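Local atomic coordinates of exoribonuclease II, mitochondrial (Candida glabrata, PDB entry 6F3H), a protein that degrades mitochondrial RNA from the 3' end as the exoribonuclease component of the mtEXO degradosome, probably by a metal-dependent hydrolysis. Residues Tyr390-Met395 against Gly517-Phe522; Pro396-Asp401 against Ser543-Gln548; His425-Asp430 against Thr488-Phe493; Phe493-Val498 against Asp510-Arg515. The protein carries 1 engineered substitution. All coordinates share one frame; numbering follows the deposited sequence.

Contact 1: residues Tyr390-Met395 against Gly517-Phe522; sequences YDFGDM and GIVSNF
Asn521, Ile518 and Phe392 give the most surface to this meeting of a short edge strand with the end of a longer one. The side chain of Asn521 leaves its backbone with CG anti to the backbone N (chi1 -178°), which carries the amide across to the type II' beta turn from Phe392 to Met395. Its ND2 donates to Asp394 O at 2.7 Å, in the plane of the carbonyl, and the amide lies stacked almost parallel to the Asp394 carboxylate. Asparagine suits this spot because its short side chain carries an N-H that can donate to that turn carbonyl. Ile518 works mainly through its backbone: its O receives Phe392 N at 3.0 Å in a nearly straight bond (166°), while Ile518 N makes a weak, bent bond to Tyr390 O. The Ile518 branch carbons lie across the carboxylate of Asp391, whose OD1 closes an Asx turn onto Gly393 N and accepts a hydrogen bond from a water that also donates to Gly393 O and accepts from Ser520 OG. Phe392 sets its ring edge by Ile518 O, with CD1 3.8 Å from Val519 CG1, and Tyr390 CD1 stands over one face. Beyond the segments, Phe392 meets His425 and His427 of strand 421-429 edge-to-face, and in this mixed sheet of the RNB domain strand 488-499 flanks residues 517-519 on their other side.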
# COMPACT_ATOMS: atom_id res chain seq x y z
N TYR A 390 -11.11 -21.01 26.80
CA TYR A 390 -12.46 -21.56 26.65
C TYR A 390 -12.56 -22.54 25.47
O TYR A 390 -12.08 -22.24 24.38
CB TYR A 390 -13.44 -20.41 26.44
CG TYR A 390 -14.87 -20.84 26.27
CD1 TYR A 390 -15.35 -21.27 25.03
CD2 TYR A 390 -15.75 -20.82 27.34
CE1 TYR A 390 -16.66 -21.66 24.87
CE2 TYR A 390 -17.07 -21.21 27.18
CZ TYR A 390 -17.52 -21.62 25.95
OH TYR A 390 -18.83 -22.00 25.80
N ASP A 391 -13.21 -23.69 25.67
CA ASP A 391 -13.39 -24.65 24.58
C ASP A 391 -14.83 -24.65 24.08
O ASP A 391 -15.76 -24.91 24.85
CB ASP A 391 -13.00 -26.07 24.97
CG ASP A 391 -12.85 -26.99 23.73
OD1 ASP A 391 -13.65 -26.86 22.78
OD2 ASP A 391 -11.91 -27.83 23.69
N PHE A 392 -14.99 -24.43 22.78
CA PHE A 392 -16.27 -24.43 22.09
C PHE A 392 -16.69 -25.83 21.67
O PHE A 392 -17.79 -26.02 21.15
CB PHE A 392 -16.19 -23.51 20.88
CG PHE A 392 -15.90 -22.07 21.23
CD1 PHE A 392 -14.58 -21.61 21.34
CD2 PHE A 392 -16.95 -21.17 21.47
CE1 PHE A 392 -14.30 -20.27 21.69
CE2 PHE A 392 -16.68 -19.83 21.80
CZ PHE A 392 -15.36 -19.37 21.91
N GLY A 393 -15.83 -26.80 21.90
CA GLY A 393 -16.17 -28.18 21.63
C GLY A 393 -16.33 -28.48 20.16
O GLY A 393 -15.47 -28.17 19.33
N ASP A 394 -17.46 -29.08 19.85
CA ASP A 394 -17.76 -29.58 18.53
C ASP A 394 -18.61 -28.60 17.77
O ASP A 394 -19.02 -28.87 16.65
CB ASP A 394 -18.47 -30.93 18.63
CG ASP A 394 -18.45 -31.70 17.33
OD1 ASP A 394 -17.34 -32.01 16.86
OD2 ASP A 394 -19.54 -32.02 16.79
N MSE A 395 -18.89 -27.47 18.39
CA MSE A 395 -19.53 -26.41 17.69
C MSE A 395 -18.82 -26.15 16.38
O MSE A 395 -17.59 -26.02 16.36
CB MSE A 395 -19.53 -25.17 18.54
CG MSE A 395 -19.91 -23.96 17.77
SE MSE A 395 -19.66 -22.37 18.83
CE MSE A 395 -21.31 -21.43 18.33
N GLY A 517 -9.91 -19.02 22.82
CA GLY A 517 -10.71 -20.22 22.71
C GLY A 517 -10.05 -21.45 22.11
O GLY A 517 -8.83 -21.48 21.92
N ILE A 518 -10.85 -22.49 21.86
CA ILE A 518 -10.43 -23.69 21.14
C ILE A 518 -11.62 -24.14 20.32
O ILE A 518 -12.77 -24.00 20.74
CB ILE A 518 -9.96 -24.85 22.05
CG1 ILE A 518 -8.82 -24.44 22.95
CG2 ILE A 518 -9.51 -26.07 21.23
CD1 ILE A 518 -8.54 -25.45 24.03
N VAL A 519 -11.34 -24.67 19.15
CA VAL A 519 -12.36 -25.14 18.23
C VAL A 519 -11.76 -26.33 17.51
O VAL A 519 -10.54 -26.49 17.45
CB VAL A 519 -12.75 -24.04 17.23
CG1 VAL A 519 -13.34 -22.83 17.93
CG2 VAL A 519 -11.55 -23.64 16.44
N SER A 520 -12.61 -27.20 16.98
CA SER A 520 -12.01 -28.30 16.25
C SER A 520 -12.93 -28.83 15.17
O SER A 520 -12.52 -29.65 14.35
CB SER A 520 -11.63 -29.43 17.20
OG SER A 520 -12.56 -29.53 18.26
N ASN A 521 -14.16 -28.36 15.12
CA ASN A 521 -15.10 -28.85 14.13
C ASN A 521 -15.18 -27.80 13.03
O ASN A 521 -15.86 -26.79 13.19
CB ASN A 521 -16.46 -29.11 14.74
CG ASN A 521 -17.45 -29.68 13.74
OD1 ASN A 521 -17.07 -30.26 12.72
ND2 ASN A 521 -18.74 -29.51 14.03
N PHE A 522 -14.51 -28.07 11.91
CA PHE A 522 -14.43 -27.14 10.78
C PHE A 522 -15.09 -27.74 9.54
O PHE A 522 -14.45 -28.51 8.81
CB PHE A 522 -12.98 -26.81 10.43
CG PHE A 522 -12.20 -26.07 11.48
CD1 PHE A 522 -12.55 -24.79 11.88
CD2 PHE A 522 -11.07 -26.66 12.03
CE1 PHE A 522 -11.80 -24.12 12.83
CE2 PHE A 522 -10.33 -26.01 12.97
CZ PHE A 522 -10.69 -24.73 13.37
O HOH W 1 -12.82 -27.98 20.36

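Contact 2: residues Pro396-Asp401 against Ser543-Gln548; sequences PVFCID and SKQKKQ. With MG (magnesium ion), chain E; nucleotides of chain C.
Two glutamines of a helix, rather than aliphatic residues, pack against Pro396 and Phe398, and the two segments meet here by van der Waals contact alone. Gln548 reaches both loop residues. With CG anti to its carbonyl carbon (chi1 -69°) and an extended chain, it crosses the Phe398 ring at about a right angle. Its OE1 lies near the ring plane, 3.7 Å from Phe398 CZ, so that the amide oxygen meets the slightly positive hydrogen rim of the ring; the amide and ring planes are 73° apart. The other end of the same amide, NE2, passes 3.8 Å from Pro396 CG and finds its hydrogen bond outside the contact, at Ile414 O, which fixes which way round the amide sits. Gln545, one turn earlier, brings NE2 to 4.0 Å from Pro396 CB. Proline and phenylalanine suit the loop because both offer C-H groups, the pyrrolidine carbons and the ring rim, for the glutamine chains to pack on. This loop belongs to the RNB domain of the RNase II family, and from Pro396 it runs away from helix 543-567 into the active site. There Asp401, far from the glutamines, grips the magnesium ion with both oxygens, OD1 at 1.8 Å and OD2 at 2.2 Å from MG. Asp410 and two waters complete the ligands identified around the metal. Asp401 OD1 also accepts a hydrogen bond from the ribose O2' of adenosine A5 of chain C, at 2.4 Å.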
# COMPACT_ATOMS: atom_id res chain seq x y z
N PRO A 396 -19.60 -26.11 15.30
CA PRO A 396 -19.03 -25.99 13.95
C PRO A 396 -18.64 -24.56 13.61
O PRO A 396 -19.39 -23.61 13.85
CB PRO A 396 -20.16 -26.46 13.03
CG PRO A 396 -21.39 -26.31 13.83
CD PRO A 396 -21.06 -26.03 15.27
N VAL A 397 -17.47 -24.46 12.99
CA VAL A 397 -16.84 -23.20 12.61
C VAL A 397 -16.68 -23.15 11.11
O VAL A 397 -15.96 -23.98 10.54
CB VAL A 397 -15.46 -23.06 13.26
CG1 VAL A 397 -14.92 -21.71 12.97
CG2 VAL A 397 -15.61 -23.29 14.73
N PHE A 398 -17.24 -22.12 10.48
CA PHE A 398 -17.19 -21.96 9.04
C PHE A 398 -16.05 -21.04 8.60
O PHE A 398 -16.07 -19.84 8.89
CB PHE A 398 -18.53 -21.41 8.56
CG PHE A 398 -19.73 -22.24 8.95
CD1 PHE A 398 -19.99 -23.44 8.32
CD2 PHE A 398 -20.63 -21.77 9.90
CE1 PHE A 398 -21.12 -24.18 8.65
CE2 PHE A 398 -21.76 -22.50 10.24
CZ PHE A 398 -22.01 -23.70 9.62
N CYS A 399 -15.09 -21.59 7.85
CA CYS A 399 -13.96 -20.85 7.28
C CYS A 399 -14.17 -20.74 5.77
O CYS A 399 -13.77 -21.62 5.00
CB CYS A 399 -12.65 -21.54 7.60
SG CYS A 399 -12.29 -21.61 9.37
N ILE A 400 -14.80 -19.64 5.37
CA ILE A 400 -15.22 -19.44 3.98
C ILE A 400 -14.10 -18.70 3.27
O ILE A 400 -14.02 -17.47 3.31
CB ILE A 400 -16.52 -18.66 3.91
CG1 ILE A 400 -17.48 -19.25 4.93
CG2 ILE A 400 -17.07 -18.71 2.50
CD1 ILE A 400 -18.79 -18.61 4.89
N ASP A 401 -13.23 -19.45 2.60
CA ASP A 401 -12.11 -18.90 1.86
C ASP A 401 -12.20 -19.49 0.44
O ASP A 401 -13.11 -20.28 0.14
CB ASP A 401 -10.80 -19.18 2.62
CG ASP A 401 -10.46 -18.14 3.63
OD1 ASP A 401 -10.91 -16.96 3.47
OD2 ASP A 401 -9.73 -18.45 4.62
N SER A 543 -28.32 -30.62 7.40
CA SER A 543 -29.36 -29.61 7.40
C SER A 543 -29.18 -28.63 8.55
O SER A 543 -29.55 -27.46 8.43
CB SER A 543 -30.73 -30.27 7.50
OG SER A 543 -31.16 -30.33 8.86
N LYS A 544 -28.58 -29.08 9.66
CA LYS A 544 -28.37 -28.15 10.77
C LYS A 544 -27.34 -27.10 10.38
O LYS A 544 -27.54 -25.90 10.62
CB LYS A 544 -27.98 -28.92 12.04
CG LYS A 544 -29.22 -29.37 12.85
CD LYS A 544 -28.95 -30.08 14.20
CE LYS A 544 -30.29 -30.44 14.87
NZ LYS A 544 -30.22 -30.90 16.30
N GLN A 545 -26.26 -27.54 9.73
CA GLN A 545 -25.24 -26.62 9.27
C GLN A 545 -25.78 -25.71 8.17
O GLN A 545 -25.70 -24.48 8.27
CB GLN A 545 -24.00 -27.40 8.80
CG GLN A 545 -23.14 -27.95 9.98
CD GLN A 545 -21.99 -28.89 9.56
OE1 GLN A 545 -21.78 -29.13 8.38
NE2 GLN A 545 -21.28 -29.44 10.54
N LYS A 546 -26.39 -26.30 7.14
CA LYS A 546 -26.97 -25.50 6.06
C LYS A 546 -27.88 -24.40 6.60
O LYS A 546 -27.88 -23.28 6.09
CB LYS A 546 -27.71 -26.41 5.07
CG LYS A 546 -28.67 -25.67 4.15
CD LYS A 546 -29.10 -26.54 2.95
CE LYS A 546 -30.21 -25.85 2.14
NZ LYS A 546 -30.54 -26.51 0.83
N LYS A 547 -28.64 -24.68 7.66
CA LYS A 547 -29.50 -23.61 8.16
C LYS A 547 -28.72 -22.54 8.92
O LYS A 547 -29.13 -21.38 8.93
CB LYS A 547 -30.68 -24.17 8.97
CG LYS A 547 -31.49 -23.12 9.79
CD LYS A 547 -32.23 -22.00 9.00
CE LYS A 547 -33.08 -22.50 7.81
NZ LYS A 547 -33.69 -21.32 7.09
N GLN A 548 -27.57 -22.86 9.51
CA GLN A 548 -26.83 -21.79 10.16
C GLN A 548 -26.35 -20.77 9.14
O GLN A 548 -26.35 -19.56 9.39
CB GLN A 548 -25.66 -22.36 10.94
CG GLN A 548 -26.03 -23.16 12.16
CD GLN A 548 -24.91 -24.09 12.60
OE1 GLN A 548 -24.59 -25.05 11.90
NE2 GLN A 548 -24.28 -23.78 13.73
MG MG E . -11.12 -16.87 5.24
P A C 5 -11.03 -9.33 6.15
OP1 A C 5 -10.93 -9.79 7.55
OP2 A C 5 -10.10 -8.28 5.67
O5' A C 5 -10.81 -10.60 5.24
C5' A C 5 -11.63 -11.74 5.42
C4' A C 5 -11.56 -12.68 4.26
O4' A C 5 -12.07 -12.04 3.06
C3' A C 5 -10.18 -13.17 3.86
O3' A C 5 -9.74 -14.24 4.67
C2' A C 5 -10.39 -13.57 2.42
O2' A C 5 -11.07 -14.81 2.34
C1' A C 5 -11.33 -12.46 1.95
N9 A C 5 -10.55 -11.32 1.51
C8 A C 5 -10.16 -10.20 2.20
N7 A C 5 -9.41 -9.38 1.51
C5 A C 5 -9.32 -10.03 0.29
C6 A C 5 -8.67 -9.69 -0.90
N6 A C 5 -7.97 -8.56 -1.05
N1 A C 5 -8.78 -10.58 -1.92
C2 A C 5 -9.49 -11.71 -1.75
N3 A C 5 -10.15 -12.15 -0.68
C4 A C 5 -10.00 -11.24 0.29
P C C 6 -8.29 -14.22 5.29
OP1 C C 6 -8.15 -15.42 6.12
OP2 C C 6 -8.01 -12.88 5.83
O5' C C 6 -7.37 -14.52 4.04
C5' C C 6 -7.65 -15.65 3.23
C4' C C 6 -6.86 -15.64 1.95
O4' C C 6 -7.33 -14.61 1.04
C3' C C 6 -5.38 -15.34 2.05
O3' C C 6 -4.62 -16.41 2.56
C2' C C 6 -5.05 -15.02 0.62
O2' C C 6 -5.11 -16.22 -0.12
C1' C C 6 -6.27 -14.19 0.22
N1 C C 6 -6.02 -12.73 0.38
C2 C C 6 -5.38 -12.05 -0.69
O2 C C 6 -5.07 -12.66 -1.71
N3 C C 6 -5.08 -10.73 -0.65
C4 C C 6 -5.40 -10.07 0.44
N4 C C 6 -5.10 -8.76 0.43
C5 C C 6 -6.06 -10.71 1.54
C6 C C 6 -6.34 -12.02 1.49
O HOH W 2 -12.86 -16.07 5.66
O HOH W 3 -11.13 -17.65 7.06

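Contact 3: residues His425-Asp430 against Thr488-Phe493; sequences HIHIAD and TETISF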
# COMPACT_ATOMS: atom_id res chain seq x y z
N HIS A 425 -20.11 -16.07 17.07
CA HIS A 425 -18.74 -16.27 17.48
C HIS A 425 -17.84 -16.14 16.28
O HIS A 425 -18.02 -16.84 15.28
CB HIS A 425 -18.56 -17.63 18.11
CG HIS A 425 -19.39 -17.83 19.33
ND1 HIS A 425 -18.97 -17.46 20.59
CD2 HIS A 425 -20.62 -18.36 19.48
CE1 HIS A 425 -19.91 -17.77 21.46
NE2 HIS A 425 -20.92 -18.32 20.82
N ILE A 426 -16.87 -15.25 16.39
CA ILE A 426 -15.89 -15.01 15.35
C ILE A 426 -14.57 -15.47 15.89
O ILE A 426 -14.04 -14.87 16.83
CB ILE A 426 -15.84 -13.55 14.96
CG1 ILE A 426 -17.26 -13.03 14.91
CG2 ILE A 426 -15.16 -13.39 13.63
CD1 ILE A 426 -18.06 -13.70 13.81
N HIS A 427 -14.06 -16.53 15.31
CA HIS A 427 -12.84 -17.14 15.79
C HIS A 427 -11.73 -16.73 14.86
O HIS A 427 -11.75 -17.06 13.67
CB HIS A 427 -12.95 -18.65 15.87
CG HIS A 427 -14.25 -19.09 16.42
ND1 HIS A 427 -14.57 -18.93 17.75
CD2 HIS A 427 -15.31 -19.71 15.84
CE1 HIS A 427 -15.79 -19.40 17.96
NE2 HIS A 427 -16.25 -19.88 16.82
N ILE A 428 -10.78 -16.01 15.40
CA ILE A 428 -9.67 -15.50 14.65
C ILE A 428 -8.47 -16.35 15.03
O ILE A 428 -8.29 -16.67 16.21
CB ILE A 428 -9.45 -14.02 15.00
CG1 ILE A 428 -10.62 -13.19 14.49
CG2 ILE A 428 -8.22 -13.53 14.32
CD1 ILE A 428 -11.17 -13.68 13.18
N ALA A 429 -7.68 -16.75 14.05
CA ALA A 429 -6.47 -17.48 14.38
C ALA A 429 -5.66 -16.67 15.39
O ALA A 429 -5.77 -15.44 15.45
CB ALA A 429 -5.65 -17.75 13.13
N ASP A 430 -4.84 -17.33 16.20
CA ASP A 430 -4.12 -16.63 17.26
C ASP A 430 -2.63 -16.78 17.03
O ASP A 430 -1.93 -17.51 17.74
CB ASP A 430 -4.50 -17.12 18.64
CG ASP A 430 -3.68 -16.47 19.71
OD1 ASP A 430 -3.53 -15.23 19.63
OD2 ASP A 430 -3.19 -17.18 20.60
N THR A 488 -7.59 -26.33 18.04
CA THR A 488 -7.08 -25.17 17.32
C THR A 488 -7.36 -23.91 18.12
O THR A 488 -8.52 -23.54 18.33
CB THR A 488 -7.72 -25.08 15.93
OG1 THR A 488 -7.18 -26.13 15.11
CG2 THR A 488 -7.43 -23.74 15.29
N GLU A 489 -6.29 -23.28 18.59
CA GLU A 489 -6.39 -22.09 19.42
C GLU A 489 -6.88 -20.90 18.63
O GLU A 489 -6.50 -20.70 17.47
CB GLU A 489 -5.04 -21.77 20.05
CG GLU A 489 -4.21 -22.99 20.37
CD GLU A 489 -3.17 -22.70 21.44
OE1 GLU A 489 -3.48 -21.93 22.37
OE2 GLU A 489 -2.04 -23.23 21.34
N THR A 490 -7.74 -20.11 19.25
CA THR A 490 -8.28 -18.96 18.58
C THR A 490 -8.25 -17.80 19.53
O THR A 490 -7.99 -17.96 20.73
CB THR A 490 -9.74 -19.11 18.16
OG1 THR A 490 -10.56 -18.83 19.29
CG2 THR A 490 -10.00 -20.48 17.68
N ILE A 491 -8.60 -16.65 18.99
CA ILE A 491 -9.11 -15.55 19.76
C ILE A 491 -10.52 -15.32 19.27
O ILE A 491 -10.73 -15.04 18.08
CB ILE A 491 -8.27 -14.28 19.58
CG1 ILE A 491 -6.84 -14.52 20.03
CG2 ILE A 491 -8.88 -13.15 20.38
CD1 ILE A 491 -6.03 -13.21 20.20
N SER A 492 -11.49 -15.42 20.16
CA SER A 492 -12.87 -15.47 19.73
C SER A 492 -13.66 -14.32 20.32
O SER A 492 -13.55 -14.00 21.51
CB SER A 492 -13.47 -16.82 20.08
OG SER A 492 -12.67 -17.86 19.55
N PHE A 493 -14.47 -13.72 19.46
CA PHE A 493 -15.26 -12.56 19.80
C PHE A 493 -16.71 -12.96 19.69
O PHE A 493 -17.15 -13.37 18.62
CB PHE A 493 -14.97 -11.41 18.85
CG PHE A 493 -13.52 -11.08 18.77
CD1 PHE A 493 -12.65 -11.86 18.00
CD2 PHE A 493 -13.00 -10.00 19.47
CE1 PHE A 493 -11.30 -11.56 17.92
CE2 PHE A 493 -11.65 -9.70 19.40
CZ PHE A 493 -10.80 -10.48 18.63
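The side chains of His427 and Ser492 are both turned with the next heavy atom anti to the carbonyl carbon (chi1 -43° and -54°), and so are brought together on one face of paired strands. The imidazole presents its edge: ND1 lies 2.8 Å from Ser492 OG, which is in the ring plane, and the bond is nearly straight at 171°. The hydroxyl is gripped a second time, by Thr490 OG1, which donates to it. A histidine fits here because its two ring nitrogens can each bond a hydroxyl, Ser492 OG at ND1 and Ser413 OG at NE2. On the other face, Ile428 CG1 comes 3.9 Å from Phe493 CE1, crossing obliquely, while the rim of the phenyl ring lies near Ile426 O. Asp430, with CG anti to its backbone N, swings toward Ile491, and OD1 passes 3.3 Å from Ile491 CD1 while hydrogen-bonding His713. Between these faces runs the backbone pairing. Ile426 and Phe493 exchange two bonds of 2.9 Å, N to O each way, and Ile428 with Ile491 does the same, with Ile491 N to Ile428 O at 2.8 Å. Such antiparallel pairing, apolar on one face and polar on the other, characterises this inner strand pair of the RNB domain sheet, whose Ile428 side chain lies about 4 Å from that of metal-binding Asp410.

Contact 4: residues Phe493-Val498 against Asp510-Arg515; sequences FSFELV and DTFQVR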
# COMPACT_ATOMS: atom_id res chain seq x y z
N PHE A 493 -14.47 -13.72 19.46
CA PHE A 493 -15.26 -12.56 19.80
C PHE A 493 -16.71 -12.96 19.69
O PHE A 493 -17.15 -13.37 18.62
CB PHE A 493 -14.97 -11.41 18.85
CG PHE A 493 -13.52 -11.08 18.77
CD1 PHE A 493 -12.65 -11.86 18.00
CD2 PHE A 493 -13.00 -10.00 19.47
CE1 PHE A 493 -11.30 -11.56 17.92
CE2 PHE A 493 -11.65 -9.70 19.40
CZ PHE A 493 -10.80 -10.48 18.63
N SER A 494 -17.44 -12.85 20.77
CA SER A 494 -18.77 -13.40 20.85
C SER A 494 -19.73 -12.29 21.23
O SER A 494 -19.37 -11.38 21.98
CB SER A 494 -18.84 -14.53 21.85
OG SER A 494 -17.73 -15.40 21.68
N PHE A 495 -20.93 -12.34 20.65
CA PHE A 495 -21.95 -11.35 20.95
C PHE A 495 -23.26 -11.80 20.33
O PHE A 495 -23.30 -12.72 19.50
CB PHE A 495 -21.57 -10.00 20.41
CG PHE A 495 -21.19 -10.05 19.00
CD1 PHE A 495 -19.87 -10.31 18.64
CD2 PHE A 495 -22.15 -9.93 18.02
CE1 PHE A 495 -19.50 -10.39 17.31
CE2 PHE A 495 -21.80 -10.01 16.69
CZ PHE A 495 -20.46 -10.24 16.33
N GLU A 496 -24.34 -11.12 20.71
CA GLU A 496 -25.67 -11.51 20.30
C GLU A 496 -26.38 -10.39 19.57
O GLU A 496 -26.25 -9.21 19.91
CB GLU A 496 -26.50 -11.94 21.47
CG GLU A 496 -26.07 -13.29 21.96
CD GLU A 496 -26.45 -13.50 23.40
OE1 GLU A 496 -27.39 -12.83 23.85
OE2 GLU A 496 -25.82 -14.35 24.06
N LEU A 497 -27.12 -10.81 18.57
CA LEU A 497 -27.93 -9.95 17.74
C LEU A 497 -29.38 -10.35 17.88
O LEU A 497 -29.71 -11.53 17.94
CB LEU A 497 -27.54 -10.06 16.29
CG LEU A 497 -26.11 -9.63 16.09
CD1 LEU A 497 -25.40 -10.68 15.34
CD2 LEU A 497 -26.20 -8.38 15.30
N VAL A 498 -30.22 -9.33 17.91
CA VAL A 498 -31.65 -9.50 18.07
C VAL A 498 -32.34 -8.97 16.82
O VAL A 498 -31.99 -7.88 16.34
CB VAL A 498 -32.12 -8.78 19.34
CG1 VAL A 498 -31.23 -9.19 20.46
CG2 VAL A 498 -31.98 -7.28 19.18
N ASP A 510 -23.47 -5.23 25.21
CA ASP A 510 -23.24 -5.84 26.50
C ASP A 510 -23.02 -7.35 26.36
O ASP A 510 -22.37 -7.95 27.22
CB ASP A 510 -24.43 -5.49 27.40
CG ASP A 510 -24.18 -5.80 28.86
OD1 ASP A 510 -23.75 -6.92 29.19
OD2 ASP A 510 -24.44 -4.90 29.70
N THR A 511 -23.51 -7.97 25.27
CA THR A 511 -23.15 -9.36 24.98
C THR A 511 -21.68 -9.52 24.63
O THR A 511 -21.09 -10.60 24.81
CB THR A 511 -23.93 -9.92 23.80
OG1 THR A 511 -25.29 -9.53 23.88
CG2 THR A 511 -23.82 -11.41 23.81
N PHE A 512 -21.08 -8.47 24.08
CA PHE A 512 -19.79 -8.59 23.43
C PHE A 512 -18.76 -9.12 24.39
O PHE A 512 -18.61 -8.62 25.51
CB PHE A 512 -19.34 -7.24 22.88
CG PHE A 512 -17.97 -7.27 22.25
CD1 PHE A 512 -17.80 -7.68 20.94
CD2 PHE A 512 -16.85 -6.92 22.98
CE1 PHE A 512 -16.53 -7.71 20.35
CE2 PHE A 512 -15.59 -6.95 22.41
CZ PHE A 512 -15.43 -7.35 21.09
N GLN A 513 -17.98 -10.08 23.92
CA GLN A 513 -17.04 -10.73 24.80
C GLN A 513 -15.83 -11.16 23.99
O GLN A 513 -15.96 -11.55 22.82
CB GLN A 513 -17.71 -11.93 25.45
CG GLN A 513 -17.02 -12.46 26.64
CD GLN A 513 -17.46 -13.86 26.90
OE1 GLN A 513 -16.78 -14.61 27.58
NE2 GLN A 513 -18.61 -14.23 26.34
N VAL A 514 -14.65 -11.08 24.60
CA VAL A 514 -13.43 -11.53 23.95
C VAL A 514 -12.83 -12.62 24.82
O VAL A 514 -12.70 -12.44 26.03
CB VAL A 514 -12.42 -10.37 23.76
CG1 VAL A 514 -11.22 -10.81 22.90
CG2 VAL A 514 -13.07 -9.14 23.14
N ARG A 515 -12.50 -13.76 24.21
CA ARG A 515 -11.94 -14.91 24.91
C ARG A 515 -10.91 -15.62 24.07
O ARG A 515 -11.01 -15.65 22.84
CB ARG A 515 -12.97 -15.99 25.25
CG ARG A 515 -13.92 -15.67 26.33
CD ARG A 515 -14.95 -16.79 26.40
NE ARG A 515 -16.16 -16.42 25.69
CZ ARG A 515 -17.10 -17.27 25.32
NH1 ARG A 515 -16.99 -18.55 25.60
NH2 ARG A 515 -18.17 -16.82 24.68
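A beta hairpin of the RNB domain, made by strands 488-499 and 505-519, is held together here by one antiparallel hydrogen-bonded pair, Ser494 with Gln513. Ser494 N donates to Gln513 O at 2.8 Å in a nearly straight bond (166°), and the return bond from Gln513 N to Ser494 O, 2.7 Å, is more bent. On one side of this pair Phe493 and Val514 form the neighbouring non-hydrogen-bonded pair; CE2 of Phe493 lies 3.7 Å from Val514 CG1, the two side chains pointing the same way. Phe512, with CG anti to its backbone N, puts its ring tip, CZ, 3.9 Å from Phe493 CD2, at the edge of the Phe493 ring. Phe495 takes the crowded first torsion between backbone N and carbonyl carbon (chi1 51°) and crosses Phe512 obliquely, CD1 to CD1 at 4.1 Å. Large apolar rings suit this face because helix 603-625 covers it, with Leu618 against Phe512 and Leu614 against Phe495. The other face is polar: Ser494 OG bonds His425, and Arg515 makes a cation-pi contact with Tyr390. At residues 510-511 the second strand turns a corner, and there Thr511 packs on Glu496. Glu496 keeps its carboxylate for Arg421 and Arg423, while its chain is crossed at about a right angle by the threonine. Thr511 has CG2 anti to its backbone N, which puts the methyl against Glu496, with Thr511 CG2 3.2 Å from Glu496 N and 3.4 Å from Glu496 CD.

In the fold
All four contacts lie within the RNB domain, on one side of the chain's centre. Contacts 1, 3 and 4 build one mixed sheet, in the order 390-391, 505-519, 488-499, 421-429 and 410-416; contact 4 shares strand 505-519 with contact 1 and strand 488-499 with contact 3. Contacts 1 and 3 are closest, with centres about 9 Å apart, against about 19 Å for contacts 2 and 4. Along the chain, contacts 3 and 4 follow one another inside the loop closed by contact 1, while contacts 1 and 2 interlock. The loop of contact 2 leaves the edge strand, bonds Val397 N to Asn521 O, and carries Asp401 to the magnesium ion, tying the sheet to the active site.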